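Local coordinates for protein beta-mannosidase (PDB 4CVU) that probably hydrolyses terminal beta-D-mannose residues from the non-reducing ends of mannosides, as a fungal glycoside hydrolase of family 2, at residues A[315-319]-A[412-417]; A[383-387]-A[736-740]; A[589-595]-A[700-706]; A[690-694]-A[754-760]. One frame throughout, in Å; residues are numbered along the deposited sequence.

Interaction 1: A[315-319]-A[412-417]; sequences PRDMG and ESQNFN. With CD (cadmium ion), chain T.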
loop_
_atom_site.group_PDB
_atom_site.type_symbol
_atom_site.label_atom_id
_atom_site.label_comp_id
_atom_site.label_asym_id
_atom_site.label_seq_id
_atom_site.Cartn_x
_atom_site.Cartn_y
_atom_site.Cartn_z
ATOM N N PRO A 315 22.263 -37.231 -7.259
ATOM C CA PRO A 315 21.493 -36.000 -7.533
ATOM C C PRO A 315 20.396 -36.189 -8.607
ATOM O O PRO A 315 20.343 -37.218 -9.291
ATOM C CB PRO A 315 22.569 -35.021 -8.032
ATOM C CG PRO A 315 23.856 -35.521 -7.426
ATOM C CD PRO A 315 23.714 -37.007 -7.394
ATOM N N ARG A 316 19.519 -35.207 -8.733
ATOM C CA ARG A 316 18.464 -35.245 -9.745
ATOM C C ARG A 316 19.038 -35.327 -11.157
ATOM O O ARG A 316 20.062 -34.713 -11.458
ATOM C CB ARG A 316 17.481 -34.069 -9.607
ATOM C CG ARG A 316 18.046 -32.642 -9.567
ATOM C CD ARG A 316 16.888 -31.631 -9.319
ATOM N NE ARG A 316 15.793 -31.879 -10.250
ATOM C CZ ARG A 316 15.829 -31.573 -11.548
ATOM N NH1 ARG A 316 16.887 -30.969 -12.098
ATOM N NH2 ARG A 316 14.801 -31.883 -12.319
ATOM N N ASP A 317 18.355 -36.102 -12.011
ATOM C CA ASP A 317 18.804 -36.389 -13.384
ATOM C C ASP A 317 20.183 -37.098 -13.465
ATOM O O ASP A 317 20.817 -37.105 -14.518
ATOM C CB ASP A 317 18.768 -35.119 -14.272
ATOM C CG ASP A 317 17.368 -34.834 -14.855
ATOM O OD1 ASP A 317 16.392 -35.457 -14.402
ATOM O OD2 ASP A 317 17.252 -33.994 -15.791
ATOM N N MET A 318 20.623 -37.702 -12.357
ATOM C CA MET A 318 21.772 -38.601 -12.374
ATOM C C MET A 318 21.438 -39.986 -11.796
ATOM O O MET A 318 22.334 -40.776 -11.561
ATOM C CB MET A 318 22.948 -38.004 -11.594
ATOM C CG MET A 318 23.379 -36.615 -12.026
ATOM S SD MET A 318 24.762 -36.001 -11.030
ATOM C CE MET A 318 24.442 -34.242 -11.069
ATOM N N GLY A 319 20.168 -40.283 -11.540
ATOM C CA GLY A 319 19.811 -41.561 -10.963
ATOM C C GLY A 319 18.777 -41.399 -9.889
ATOM O O GLY A 319 18.048 -40.411 -9.875
ATOM N N GLU A 412 14.323 -27.183 -9.346
ATOM C CA GLU A 412 14.307 -28.381 -10.219
ATOM C C GLU A 412 13.938 -28.016 -11.657
ATOM O O GLU A 412 14.635 -28.417 -12.640
ATOM C CB GLU A 412 13.324 -29.405 -9.691
ATOM C CG GLU A 412 13.654 -29.890 -8.291
ATOM C CD GLU A 412 13.216 -31.316 -8.075
ATOM O OE1 GLU A 412 13.805 -32.177 -8.763
ATOM O OE2 GLU A 412 12.281 -31.550 -7.259
ATOM N N SER A 413 12.902 -27.175 -11.775
ATOM C CA SER A 413 12.394 -26.794 -13.080
ATOM C C SER A 413 13.403 -26.039 -13.936
ATOM O O SER A 413 13.285 -26.037 -15.167
ATOM C CB SER A 413 11.164 -25.943 -12.965
ATOM O OG SER A 413 10.546 -25.861 -14.239
ATOM N N GLN A 414 14.371 -25.430 -13.306
ATOM C CA GLN A 414 15.399 -24.667 -13.981
ATOM C C GLN A 414 16.560 -25.554 -14.356
ATOM O O GLN A 414 17.540 -25.089 -14.867
ATOM C CB GLN A 414 15.900 -23.543 -13.081
ATOM C CG GLN A 414 15.052 -22.280 -12.995
ATOM C CD GLN A 414 15.753 -21.188 -12.216
ATOM O OE1 GLN A 414 15.421 -20.950 -11.092
ATOM N NE2 GLN A 414 16.777 -20.569 -12.790
ATOM N N ASN A 415 16.399 -26.838 -14.134
ATOM C CA ASN A 415 17.386 -27.887 -14.344
ATOM C C ASN A 415 18.616 -27.801 -13.427
ATOM O O ASN A 415 19.683 -28.158 -13.856
ATOM C CB ASN A 415 17.834 -27.930 -15.847
ATOM C CG ASN A 415 16.697 -28.248 -16.790
ATOM O OD1 ASN A 415 16.034 -29.242 -16.650
ATOM N ND2 ASN A 415 16.438 -27.373 -17.717
ATOM N N PHE A 416 18.441 -27.352 -12.180
ATOM C CA PHE A 416 19.522 -27.276 -11.219
ATOM C C PHE A 416 19.960 -28.673 -10.754
ATOM O O PHE A 416 19.202 -29.580 -10.784
ATOM C CB PHE A 416 19.111 -26.466 -9.962
ATOM C CG PHE A 416 19.130 -24.980 -10.119
ATOM C CD1 PHE A 416 18.702 -24.371 -11.257
ATOM C CD2 PHE A 416 19.499 -24.206 -9.091
ATOM C CE1 PHE A 416 18.662 -23.010 -11.347
ATOM C CE2 PHE A 416 19.468 -22.863 -9.181
ATOM C CZ PHE A 416 19.039 -22.263 -10.303
ATOM N N ASN A 417 21.203 -28.842 -10.356
ATOM C CA ASN A 417 21.595 -29.960 -9.519
ATOM C C ASN A 417 22.322 -29.516 -8.270
ATOM O O ASN A 417 22.671 -30.356 -7.440
ATOM C CB ASN A 417 22.391 -31.010 -10.298
ATOM C CG ASN A 417 23.591 -30.427 -10.979
ATOM O OD1 ASN A 417 24.172 -29.494 -10.475
ATOM N ND2 ASN A 417 23.893 -30.899 -12.178
HETATM CD CD CD T . 12.457 -34.269 -9.133
HETATM O O HOH W 1 16.956 -31.418 -14.999
HETATM O O HOH W 2 21.694 -33.043 -13.092
HETATM O O HOH W 3 14.165 -30.342 -14.872
HETATM O O HOH W 4 13.673 -34.676 -11.063
HETATM O O HOH W 5 11.139 -34.089 -7.445
#

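Interaction 2: A[383-387]-A[736-740]; sequences YAKGA and TYEHV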
loop_
_atom_site.group_PDB
_atom_site.type_symbol
_atom_site.label_atom_id
_atom_site.label_comp_id
_atom_site.label_asym_id
_atom_site.label_seq_id
_atom_site.Cartn_x
_atom_site.Cartn_y
_atom_site.Cartn_z
ATOM N N TYR A 383 28.956 -31.726 -14.338
ATOM C CA TYR A 383 28.851 -30.278 -14.505
ATOM C C TYR A 383 27.804 -29.737 -13.513
ATOM O O TYR A 383 26.631 -30.100 -13.630
ATOM C CB TYR A 383 28.425 -29.889 -15.929
ATOM C CG TYR A 383 28.765 -28.439 -16.205
ATOM C CD1 TYR A 383 27.918 -27.421 -15.806
ATOM C CD2 TYR A 383 29.975 -28.096 -16.790
ATOM C CE1 TYR A 383 28.246 -26.088 -16.000
ATOM C CE2 TYR A 383 30.312 -26.768 -16.989
ATOM C CZ TYR A 383 29.448 -25.765 -16.580
ATOM O OH TYR A 383 29.765 -24.431 -16.742
ATOM N N ALA A 384 28.216 -28.899 -12.567
ATOM C CA ALA A 384 27.255 -28.337 -11.589
ATOM C C ALA A 384 26.484 -27.195 -12.224
ATOM O O ALA A 384 27.048 -26.404 -12.980
ATOM C CB ALA A 384 27.974 -27.875 -10.348
ATOM N N LYS A 385 25.174 -27.161 -11.980
ATOM C CA LYS A 385 24.329 -26.169 -12.588
ATOM C C LYS A 385 23.408 -25.671 -11.482
ATOM O O LYS A 385 22.792 -26.484 -10.832
ATOM C CB LYS A 385 23.518 -26.801 -13.706
ATOM C CG LYS A 385 24.339 -27.337 -14.899
ATOM C CD LYS A 385 23.481 -27.923 -16.022
ATOM C CE LYS A 385 22.591 -29.054 -15.500
ATOM N NZ LYS A 385 21.853 -29.810 -16.545
ATOM N N GLY A 386 23.376 -24.375 -11.235
ATOM C CA GLY A 386 22.418 -23.829 -10.267
ATOM C C GLY A 386 22.704 -22.382 -9.937
ATOM O O GLY A 386 22.985 -21.571 -10.859
ATOM N N ALA A 387 22.572 -22.056 -8.640
ATOM C CA ALA A 387 22.583 -20.649 -8.156
ATOM C C ALA A 387 22.904 -20.542 -6.665
ATOM O O ALA A 387 23.075 -21.566 -6.002
ATOM C CB ALA A 387 21.260 -19.959 -8.449
ATOM N N THR A 736 19.061 -22.729 -20.798
ATOM C CA THR A 736 20.510 -22.729 -20.916
ATOM C C THR A 736 21.169 -23.762 -19.967
ATOM O O THR A 736 22.348 -24.032 -20.112
ATOM C CB THR A 736 21.100 -21.309 -20.693
ATOM O OG1 THR A 736 20.241 -20.336 -21.274
ATOM C CG2 THR A 736 22.488 -21.173 -21.323
ATOM N N TYR A 737 20.416 -24.290 -19.003
ATOM C CA TYR A 737 20.867 -25.385 -18.150
ATOM C C TYR A 737 20.340 -26.778 -18.630
ATOM O O TYR A 737 20.432 -27.779 -17.927
ATOM C CB TYR A 737 20.469 -25.131 -16.680
ATOM C CG TYR A 737 21.354 -24.144 -15.884
ATOM C CD1 TYR A 737 22.655 -23.849 -16.264
ATOM C CD2 TYR A 737 20.894 -23.585 -14.709
ATOM C CE1 TYR A 737 23.464 -23.003 -15.498
ATOM C CE2 TYR A 737 21.702 -22.742 -13.936
ATOM C CZ TYR A 737 22.989 -22.441 -14.359
ATOM O OH TYR A 737 23.790 -21.597 -13.617
ATOM N N GLU A 738 19.756 -26.831 -19.820
ATOM C CA GLU A 738 19.318 -28.115 -20.356
ATOM C C GLU A 738 20.544 -29.015 -20.626
ATOM O O GLU A 738 21.673 -28.533 -20.804
ATOM C CB GLU A 738 18.492 -27.916 -21.639
ATOM C CG GLU A 738 17.071 -27.417 -21.386
ATOM C CD GLU A 738 16.176 -27.570 -22.588
ATOM O OE1 GLU A 738 16.032 -28.707 -23.037
ATOM O OE2 GLU A 738 15.652 -26.596 -23.112
ATOM N N HIS A 739 20.306 -30.324 -20.633
ATOM C CA HIS A 739 21.399 -31.307 -20.789
ATOM C C HIS A 739 22.218 -31.090 -22.047
ATOM O O HIS A 739 23.418 -31.146 -22.001
ATOM C CB HIS A 739 20.867 -32.739 -20.726
ATOM C CG HIS A 739 20.304 -33.107 -19.393
ATOM N ND1 HIS A 739 21.080 -33.221 -18.258
ATOM C CD2 HIS A 739 19.034 -33.375 -19.010
ATOM C CE1 HIS A 739 20.306 -33.543 -17.232
ATOM N NE2 HIS A 739 19.066 -33.653 -17.662
ATOM N N VAL A 740 21.545 -30.830 -23.170
ATOM C CA VAL A 740 22.179 -30.622 -24.470
ATOM C C VAL A 740 21.636 -29.307 -25.063
ATOM O O VAL A 740 20.431 -29.164 -25.248
ATOM C CB VAL A 740 21.860 -31.808 -25.418
ATOM C CG1 VAL A 740 22.677 -31.743 -26.690
ATOM C CG2 VAL A 740 22.111 -33.139 -24.723
#

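Interaction 3: A[589-595]-A[700-706]; sequences GRFANEF and QLGSLYW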
loop_
_atom_site.group_PDB
_atom_site.type_symbol
_atom_site.label_atom_id
_atom_site.label_comp_id
_atom_site.label_asym_id
_atom_site.label_seq_id
_atom_site.Cartn_x
_atom_site.Cartn_y
_atom_site.Cartn_z
ATOM N N GLY A 589 37.978 -19.752 -15.857
ATOM C CA GLY A 589 38.231 -20.530 -14.644
ATOM C C GLY A 589 37.734 -21.966 -14.661
ATOM O O GLY A 589 37.260 -22.456 -15.683
ATOM N N ARG A 590 37.835 -22.640 -13.530
ATOM C CA ARG A 590 37.460 -24.052 -13.410
ATOM C C ARG A 590 35.962 -24.231 -13.012
ATOM O O ARG A 590 35.382 -25.330 -13.105
ATOM C CB ARG A 590 38.311 -24.705 -12.317
ATOM C CG ARG A 590 39.828 -24.572 -12.441
ATOM C CD ARG A 590 40.440 -25.413 -13.560
ATOM N NE ARG A 590 41.899 -25.316 -13.465
ATOM C CZ ARG A 590 42.774 -25.677 -14.401
ATOM N NH1 ARG A 590 42.375 -26.196 -15.564
ATOM N NH2 ARG A 590 44.076 -25.512 -14.161
ATOM N N PHE A 591 35.346 -23.147 -12.573
ATOM C CA PHE A 591 33.985 -23.225 -11.977
ATOM C C PHE A 591 33.579 -21.804 -11.706
ATOM O O PHE A 591 34.394 -21.014 -11.222
ATOM C CB PHE A 591 34.073 -23.994 -10.639
ATOM C CG PHE A 591 32.729 -24.392 -10.036
ATOM C CD1 PHE A 591 31.918 -23.461 -9.429
ATOM C CD2 PHE A 591 32.331 -25.734 -10.021
ATOM C CE1 PHE A 591 30.704 -23.840 -8.860
ATOM C CE2 PHE A 591 31.122 -26.117 -9.454
ATOM C CZ PHE A 591 30.318 -25.161 -8.869
ATOM N N ALA A 592 32.313 -21.463 -11.966
ATOM C CA ALA A 592 31.857 -20.108 -11.782
ATOM C C ALA A 592 30.841 -20.172 -10.656
ATOM O O ALA A 592 29.767 -20.706 -10.855
ATOM C CB ALA A 592 31.211 -19.608 -13.062
ATOM N N ASN A 593 31.222 -19.713 -9.467
ATOM C CA ASN A 593 30.381 -19.851 -8.281
ATOM C C ASN A 593 29.493 -18.654 -7.983
ATOM O O ASN A 593 28.589 -18.747 -7.130
ATOM C CB ASN A 593 31.244 -20.205 -7.062
ATOM C CG ASN A 593 31.936 -19.015 -6.447
ATOM O OD1 ASN A 593 32.444 -18.164 -7.139
ATOM N ND2 ASN A 593 32.003 -18.985 -5.115
ATOM N N GLU A 594 29.783 -17.546 -8.680
ATOM C CA GLU A 594 29.098 -16.237 -8.538
ATOM C C GLU A 594 29.197 -15.396 -9.791
ATOM O O GLU A 594 30.302 -15.138 -10.306
ATOM C CB GLU A 594 29.744 -15.371 -7.446
ATOM C CG GLU A 594 29.592 -15.822 -6.034
ATOM C CD GLU A 594 29.915 -14.746 -4.997
ATOM O OE1 GLU A 594 29.681 -13.555 -5.266
ATOM O OE2 GLU A 594 30.323 -15.091 -3.837
ATOM N N PHE A 595 28.055 -14.902 -10.247
ATOM C CA PHE A 595 28.027 -13.898 -11.329
ATOM C C PHE A 595 26.651 -13.297 -11.480
ATOM O O PHE A 595 25.633 -13.982 -11.277
ATOM C CB PHE A 595 28.509 -14.479 -12.662
ATOM C CG PHE A 595 27.747 -15.699 -13.109
ATOM C CD1 PHE A 595 28.074 -16.974 -12.614
ATOM C CD2 PHE A 595 26.724 -15.590 -14.044
ATOM C CE1 PHE A 595 27.373 -18.098 -13.041
ATOM C CE2 PHE A 595 26.015 -16.713 -14.467
ATOM C CZ PHE A 595 26.354 -17.963 -13.981
ATOM N N GLN A 700 36.131 -26.527 -17.561
ATOM C CA GLN A 700 35.227 -25.865 -16.643
ATOM C C GLN A 700 34.081 -26.814 -16.219
ATOM O O GLN A 700 33.486 -27.444 -17.054
ATOM C CB GLN A 700 34.700 -24.614 -17.346
ATOM C CG GLN A 700 34.401 -23.405 -16.461
ATOM C CD GLN A 700 33.010 -23.470 -15.883
ATOM O OE1 GLN A 700 32.289 -24.399 -16.148
ATOM N NE2 GLN A 700 32.629 -22.463 -15.116
ATOM N N LEU A 701 33.722 -26.856 -14.931
ATOM C CA LEU A 701 32.699 -27.803 -14.479
ATOM C C LEU A 701 31.614 -27.261 -13.543
ATOM O O LEU A 701 31.075 -28.033 -12.727
ATOM C CB LEU A 701 33.342 -29.027 -13.833
ATOM C CG LEU A 701 34.136 -29.979 -14.734
ATOM C CD1 LEU A 701 34.667 -31.133 -13.867
ATOM C CD2 LEU A 701 33.328 -30.555 -15.848
ATOM N N GLY A 702 31.248 -25.978 -13.676
ATOM C CA GLY A 702 30.174 -25.454 -12.852
ATOM C C GLY A 702 29.712 -24.053 -13.139
ATOM O O GLY A 702 30.512 -23.193 -13.517
ATOM N N SER A 703 28.392 -23.841 -12.953
ATOM C CA SER A 703 27.772 -22.551 -13.071
ATOM C C SER A 703 26.775 -22.380 -11.957
ATOM O O SER A 703 25.741 -23.088 -11.961
ATOM C CB SER A 703 27.025 -22.459 -14.376
ATOM O OG SER A 703 26.312 -21.239 -14.490
ATOM N N LEU A 704 27.067 -21.459 -11.038
ATOM C CA LEU A 704 26.091 -21.058 -9.989
ATOM C C LEU A 704 25.873 -19.565 -10.060
ATOM O O LEU A 704 26.671 -18.771 -9.552
ATOM C CB LEU A 704 26.586 -21.452 -8.588
ATOM C CG LEU A 704 27.031 -22.895 -8.361
ATOM C CD1 LEU A 704 27.604 -23.107 -6.964
ATOM C CD2 LEU A 704 25.923 -23.885 -8.620
ATOM N N TYR A 705 24.805 -19.149 -10.704
ATOM C CA TYR A 705 24.571 -17.717 -10.836
ATOM C C TYR A 705 24.213 -17.031 -9.507
ATOM O O TYR A 705 23.686 -17.647 -8.553
ATOM C CB TYR A 705 23.577 -17.424 -11.964
ATOM C CG TYR A 705 22.089 -17.771 -11.734
ATOM C CD1 TYR A 705 21.301 -17.013 -10.888
ATOM C CD2 TYR A 705 21.482 -18.822 -12.426
ATOM C CE1 TYR A 705 19.933 -17.301 -10.730
ATOM C CE2 TYR A 705 20.131 -19.110 -12.272
ATOM C CZ TYR A 705 19.362 -18.351 -11.427
ATOM O OH TYR A 705 18.008 -18.627 -11.260
ATOM N N TRP A 706 24.536 -15.744 -9.453
ATOM C CA TRP A 706 24.177 -14.884 -8.323
ATOM C C TRP A 706 22.943 -14.083 -8.739
ATOM O O TRP A 706 23.042 -13.257 -9.649
ATOM C CB TRP A 706 25.352 -13.940 -7.930
ATOM C CG TRP A 706 24.957 -13.255 -6.679
ATOM C CD1 TRP A 706 24.226 -12.132 -6.578
ATOM C CD2 TRP A 706 25.098 -13.761 -5.342
ATOM N NE1 TRP A 706 23.926 -11.861 -5.284
ATOM C CE2 TRP A 706 24.457 -12.849 -4.492
ATOM C CE3 TRP A 706 25.737 -14.866 -4.789
ATOM C CZ2 TRP A 706 24.425 -13.005 -3.139
ATOM C CZ3 TRP A 706 25.697 -15.041 -3.424
ATOM C CH2 TRP A 706 25.037 -14.110 -2.606
#

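Interaction 4: A[690-694]-A[754-760]; sequences YRRGS and EIWVTSD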
loop_
_atom_site.group_PDB
_atom_site.type_symbol
_atom_site.label_atom_id
_atom_site.label_comp_id
_atom_site.label_asym_id
_atom_site.label_seq_id
_atom_site.Cartn_x
_atom_site.Cartn_y
_atom_site.Cartn_z
ATOM N N TYR A 690 30.560 -20.440 -19.885
ATOM C CA TYR A 690 31.079 -21.325 -18.832
ATOM C C TYR A 690 30.927 -22.809 -19.222
ATOM O O TYR A 690 31.865 -23.598 -19.074
ATOM C CB TYR A 690 30.409 -21.071 -17.468
ATOM C CG TYR A 690 30.631 -19.689 -16.899
ATOM C CD1 TYR A 690 31.879 -19.064 -16.977
ATOM C CD2 TYR A 690 29.557 -18.965 -16.321
ATOM C CE1 TYR A 690 32.058 -17.773 -16.499
ATOM C CE2 TYR A 690 29.742 -17.685 -15.839
ATOM C CZ TYR A 690 30.985 -17.085 -15.924
ATOM O OH TYR A 690 31.181 -15.783 -15.427
ATOM N N ARG A 691 29.748 -23.171 -19.732
ATOM C CA ARG A 691 29.490 -24.552 -20.105
ATOM C C ARG A 691 30.332 -25.086 -21.244
ATOM O O ARG A 691 30.771 -26.203 -21.176
ATOM C CB ARG A 691 28.068 -24.745 -20.489
ATOM C CG ARG A 691 27.155 -24.644 -19.276
ATOM C CD ARG A 691 25.797 -25.153 -19.674
ATOM N NE ARG A 691 25.776 -26.597 -19.950
ATOM C CZ ARG A 691 24.651 -27.277 -20.187
ATOM N NH1 ARG A 691 23.469 -26.644 -20.167
ATOM N NH2 ARG A 691 24.686 -28.589 -20.402
ATOM N N ARG A 692 30.453 -24.313 -22.308
ATOM C CA ARG A 692 31.404 -24.627 -23.409
ATOM C C ARG A 692 32.838 -24.879 -22.917
ATOM O O ARG A 692 33.615 -25.659 -23.507
ATOM C CB ARG A 692 31.403 -23.486 -24.430
ATOM C CG ARG A 692 32.337 -23.734 -25.614
ATOM C CD ARG A 692 32.413 -22.582 -26.590
ATOM N NE ARG A 692 33.006 -21.396 -25.989
ATOM C CZ ARG A 692 33.163 -20.231 -26.615
ATOM N NH1 ARG A 692 32.782 -20.077 -27.880
ATOM N NH2 ARG A 692 33.693 -19.198 -25.962
ATOM N N GLY A 693 33.226 -24.150 -21.882
ATOM C CA GLY A 693 34.527 -24.330 -21.260
ATOM C C GLY A 693 34.812 -25.736 -20.732
ATOM O O GLY A 693 35.952 -26.062 -20.506
ATOM N N SER A 694 33.771 -26.551 -20.542
ATOM C CA SER A 694 33.920 -27.951 -20.152
ATOM C C SER A 694 34.806 -28.707 -21.121
ATOM O O SER A 694 35.524 -29.602 -20.710
ATOM C CB SER A 694 32.545 -28.647 -20.101
ATOM O OG SER A 694 31.953 -28.721 -21.400
ATOM N N GLU A 754 29.611 -17.967 -34.193
ATOM C CA GLU A 754 29.929 -19.381 -33.959
ATOM C C GLU A 754 28.765 -20.018 -33.248
ATOM O O GLU A 754 28.173 -19.391 -32.386
ATOM C CB GLU A 754 31.165 -19.546 -33.095
ATOM C CG GLU A 754 32.415 -18.941 -33.723
ATOM C CD GLU A 754 33.672 -19.175 -32.903
ATOM O OE1 GLU A 754 33.585 -19.676 -31.772
ATOM O OE2 GLU A 754 34.776 -18.845 -33.399
ATOM N N ILE A 755 28.416 -21.244 -33.641
ATOM C CA ILE A 755 27.444 -22.039 -32.900
ATOM C C ILE A 755 28.111 -23.318 -32.407
ATOM O O ILE A 755 28.721 -24.065 -33.177
ATOM C CB ILE A 755 26.193 -22.371 -33.720
ATOM C CG1 ILE A 755 25.538 -21.064 -34.164
ATOM C CG2 ILE A 755 25.211 -23.156 -32.857
ATOM C CD1 ILE A 755 24.716 -21.188 -35.392
ATOM N N TRP A 756 28.002 -23.544 -31.106
ATOM C CA TRP A 756 28.564 -24.717 -30.458
ATOM C C TRP A 756 27.460 -25.508 -29.817
ATOM O O TRP A 756 26.478 -24.921 -29.330
ATOM C CB TRP A 756 29.516 -24.284 -29.355
ATOM C CG TRP A 756 30.726 -23.561 -29.822
ATOM C CD1 TRP A 756 30.782 -22.329 -30.360
ATOM C CD2 TRP A 756 32.066 -24.031 -29.738
ATOM N NE1 TRP A 756 32.092 -21.984 -30.623
ATOM C CE2 TRP A 756 32.899 -23.016 -30.237
ATOM C CE3 TRP A 756 32.650 -25.200 -29.238
ATOM C CZ2 TRP A 756 34.290 -23.144 -30.291
ATOM C CZ3 TRP A 756 34.031 -25.333 -29.300
ATOM C CH2 TRP A 756 34.838 -24.310 -29.829
ATOM N N VAL A 757 27.624 -26.830 -29.806
ATOM C CA VAL A 757 26.737 -27.717 -29.072
ATOM C C VAL A 757 27.472 -28.260 -27.831
ATOM O O VAL A 757 28.598 -28.803 -27.935
ATOM C CB VAL A 757 26.236 -28.879 -29.938
ATOM C CG1 VAL A 757 25.485 -29.900 -29.098
ATOM C CG2 VAL A 757 25.346 -28.377 -31.076
ATOM N N THR A 758 26.810 -28.167 -26.675
ATOM C CA THR A 758 27.422 -28.530 -25.394
ATOM C C THR A 758 26.506 -29.470 -24.643
ATOM O O THR A 758 25.309 -29.249 -24.613
ATOM C CB THR A 758 27.688 -27.267 -24.529
ATOM O OG1 THR A 758 28.601 -26.393 -25.202
ATOM C CG2 THR A 758 28.296 -27.644 -23.196
ATOM N N SER A 759 27.071 -30.520 -24.042
ATOM C CA SER A 759 26.278 -31.578 -23.389
ATOM C C SER A 759 26.847 -31.896 -22.026
ATOM O O SER A 759 28.056 -32.014 -21.904
ATOM C CB SER A 759 26.282 -32.859 -24.247
ATOM O OG SER A 759 25.768 -33.956 -23.528
ATOM N N ASP A 760 25.996 -32.055 -21.009
ATOM C CA ASP A 760 26.497 -32.465 -19.697
ATOM C C ASP A 760 26.343 -33.968 -19.378
ATOM O O ASP A 760 26.590 -34.409 -18.239
ATOM C CB ASP A 760 25.891 -31.606 -18.590
ATOM C CG ASP A 760 24.434 -31.921 -18.314
ATOM O OD1 ASP A 760 23.815 -32.782 -19.014
ATOM O OD2 ASP A 760 23.911 -31.278 -17.383
HETATM O O HOH W 6 29.688 -29.857 -20.720
#

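Interaction 1: A[315-319]-A[412-417]
Arg316 lays one face of its guanidinium over Glu412 O, which stands above the plane near the rim at a poor angle for bonding; its hydrogen bonds go to other oxygens. Arg316 NH1 donates to Phe416 O (3.0 Å) in the guanidinium plane. Arg316 NE donates to the anti lone pair of Glu412 OE1, tilted 20° from the guanidinium plane, in a very short (2.5 Å) salt bridge whose two planes stand 77° apart. A bend at chi3 (-50°) carries the group over the end of helix 401-413, where Asn415 is the C-prime residue of a Schellman motif. Arg316 itself belongs to a type II turn, Pro315 to Met318, in the loop before strand 324-332. A leucine here would probably leave Phe416 O without this donor and Glu412 OE1 without its arginine partner. Beside the arginine, a cadmium ion binds Glu412 OE1 at 2.5 Å and two waters, while Glu412 OE2 pairs with Arg439. With two arginines and a metal around it, the carboxylate is likely to stay ionised.

Interaction 2: A[383-387]-A[736-740]
Lys385 lies along Tyr737, the two side chains antiparallel, each reaching back toward the other's backbone; it comes from strand 380-389, the first strand of the (beta/alpha)8 barrel, and meets the loop that follows helix 729-736. Its CB sits over the centre of the tyrosine ring, 4.0 Å from the centroid and 11° off the normal, a CH-pi contact. Lys385 CG stays above the same face, over the rim, 4.1 Å from Tyr737 CD1. CD and CE then pass the tyrosine backbone, Lys385 CE lying 3.5 Å from Tyr737 O. The bend at chi3 (-57°) brings Lys385 NZ round to donate to that same Tyr737 O at 2.8 Å. The ammonium also forms a salt bridge with Asp760, whose other carboxylate oxygen is bonded to His739 ND1, with His739 NE2 held by Asp317. The ring holds the lysine at its stem, two oxygens at its ammonium. A phenylalanine in place of Tyr737 would keep the ring face, but would probably leave Gly386 O and Ser703 OG without the hydroxyl they share. That hydroxyl meets strand 380-389 one residue further along: Tyr737 OH lies 2.9 Å from Gly386 O, at the edge of the ring.

Interaction 3: A[589-595]-A[700-706]
Backbone hydrogen bonds lead here, joining Phe591 and its neighbours to the strand around Gly702 as the seventh and eighth parallel strands of the (beta/alpha)8 barrel, 26° apart. Leu701 N donates to Arg590 O, Ala592 N to Gly702 O (2.9 Å) and Leu704 N to Ala592 O (2.8 Å). Beyond this the regular bonding breaks off: Glu594 N makes no good bond to Leu704 O, and pairing resumes only where Trp706 N donates to Phe595 O. A side-chain amide adds to this set. Gln700 folds over the start of strand 702-705, NE2 reaching Gly702 O at 2.8 Å while OE1 accepts from Gly702 N, so Gly702 O takes two donors.

Ring contacts flank the strands. Gly702 CA lies over the face of Phe591, 3.7 Å from the centroid, where a side chain would collide with the ring; Leu704 CD1 touches the ring edge at Phe591 CE1 (3.7 Å). With CG placed between the backbone N and the carbonyl carbon (chi1 56°), the Phe595 ring turns so that Tyr705 CA lies over its face, 3.8 Å from the centroid, with Ser703 OG, which is bonded to Tyr737 OH, at its edge. Glu594 runs alongside Trp706, its carboxylate in a salt bridge with Arg420 and a hydrogen bond with Tyr573. The missing side chain at Gly702 thus lets an aromatic ring close directly on the backbone, while the buried Phe595 N, without a partner in the model, probably costs some stability.

Interaction 4: A[690-694]-A[754-760]
Arg692 crosses Trp756 obliquely, its aliphatic stem rather than a flat guanidinium lying on the indole. With CG anti to the backbone N (chi1 -179°), the chain stretches out until Arg692 CD stands over the ring, 3.7 Å from the centroid of the five-membered part of Trp756. Beyond it the guanidinium is turned 71° to the indole, with Arg692 CZ 4.7 Å from the same centroid, a cation-pi contact; the guanidinium makes a second one with Phe745. Arg692 NH1 comes within 3.4 Å of Trp756 NE1, but both are donors. The indole N-H of Trp756 NE1 instead points in its own plane to Glu754 OE1 (3.0 Å), and that oxygen faces Arg692 NH1 at 4.0 Å in a long salt bridge.

Helix 664-692, which leads from the seventh to the eighth barrel strand, here rests its end on strand 752-759, the middle strand of an antiparallel sheet in the Ig-like domain that follows. Thr758 presses its methyl against the helix, CG2 lying 3.5 Å from Arg691 O, while its hydroxyl bonds to Thr800. Arg691 runs the other way: Arg691 NH2 and Asp760 OD2, 4.1 Å apart, attract by charge alone, because the oxygen lies well out of the guanidinium plane; NH1 is bonded to Glu738 O and Thr736 O, and the aspartate pairs with Lys385. Ser694 OG donates to Arg691 O at 2.8 Å and takes a proton from a water that also donates to Ser759 O.

How the interactions relate
Interaction 3 is the most buried: it pairs two barrel strands by backbone bonds and aromatic rings. Interaction 2, also buried, shares its sheet, since strands 380-389 and 702-705 are neighbours, and the two meet where Tyr737 OH bonds Ser703 OG. Interactions 1 and 4 join the barrel to flanking domains and rely on arginines: in 1, partly buried, beside a metal and waters; in 4, buried but further from the chain's centre, over an indole. Polar links tie the set together: the Lys385-Asp760 salt bridge joins interactions 2 and 4, and His739 bonds Asp317 of interaction 1. Interactions 3 and 4 are linked by Gln700 N bonding Gly693 O.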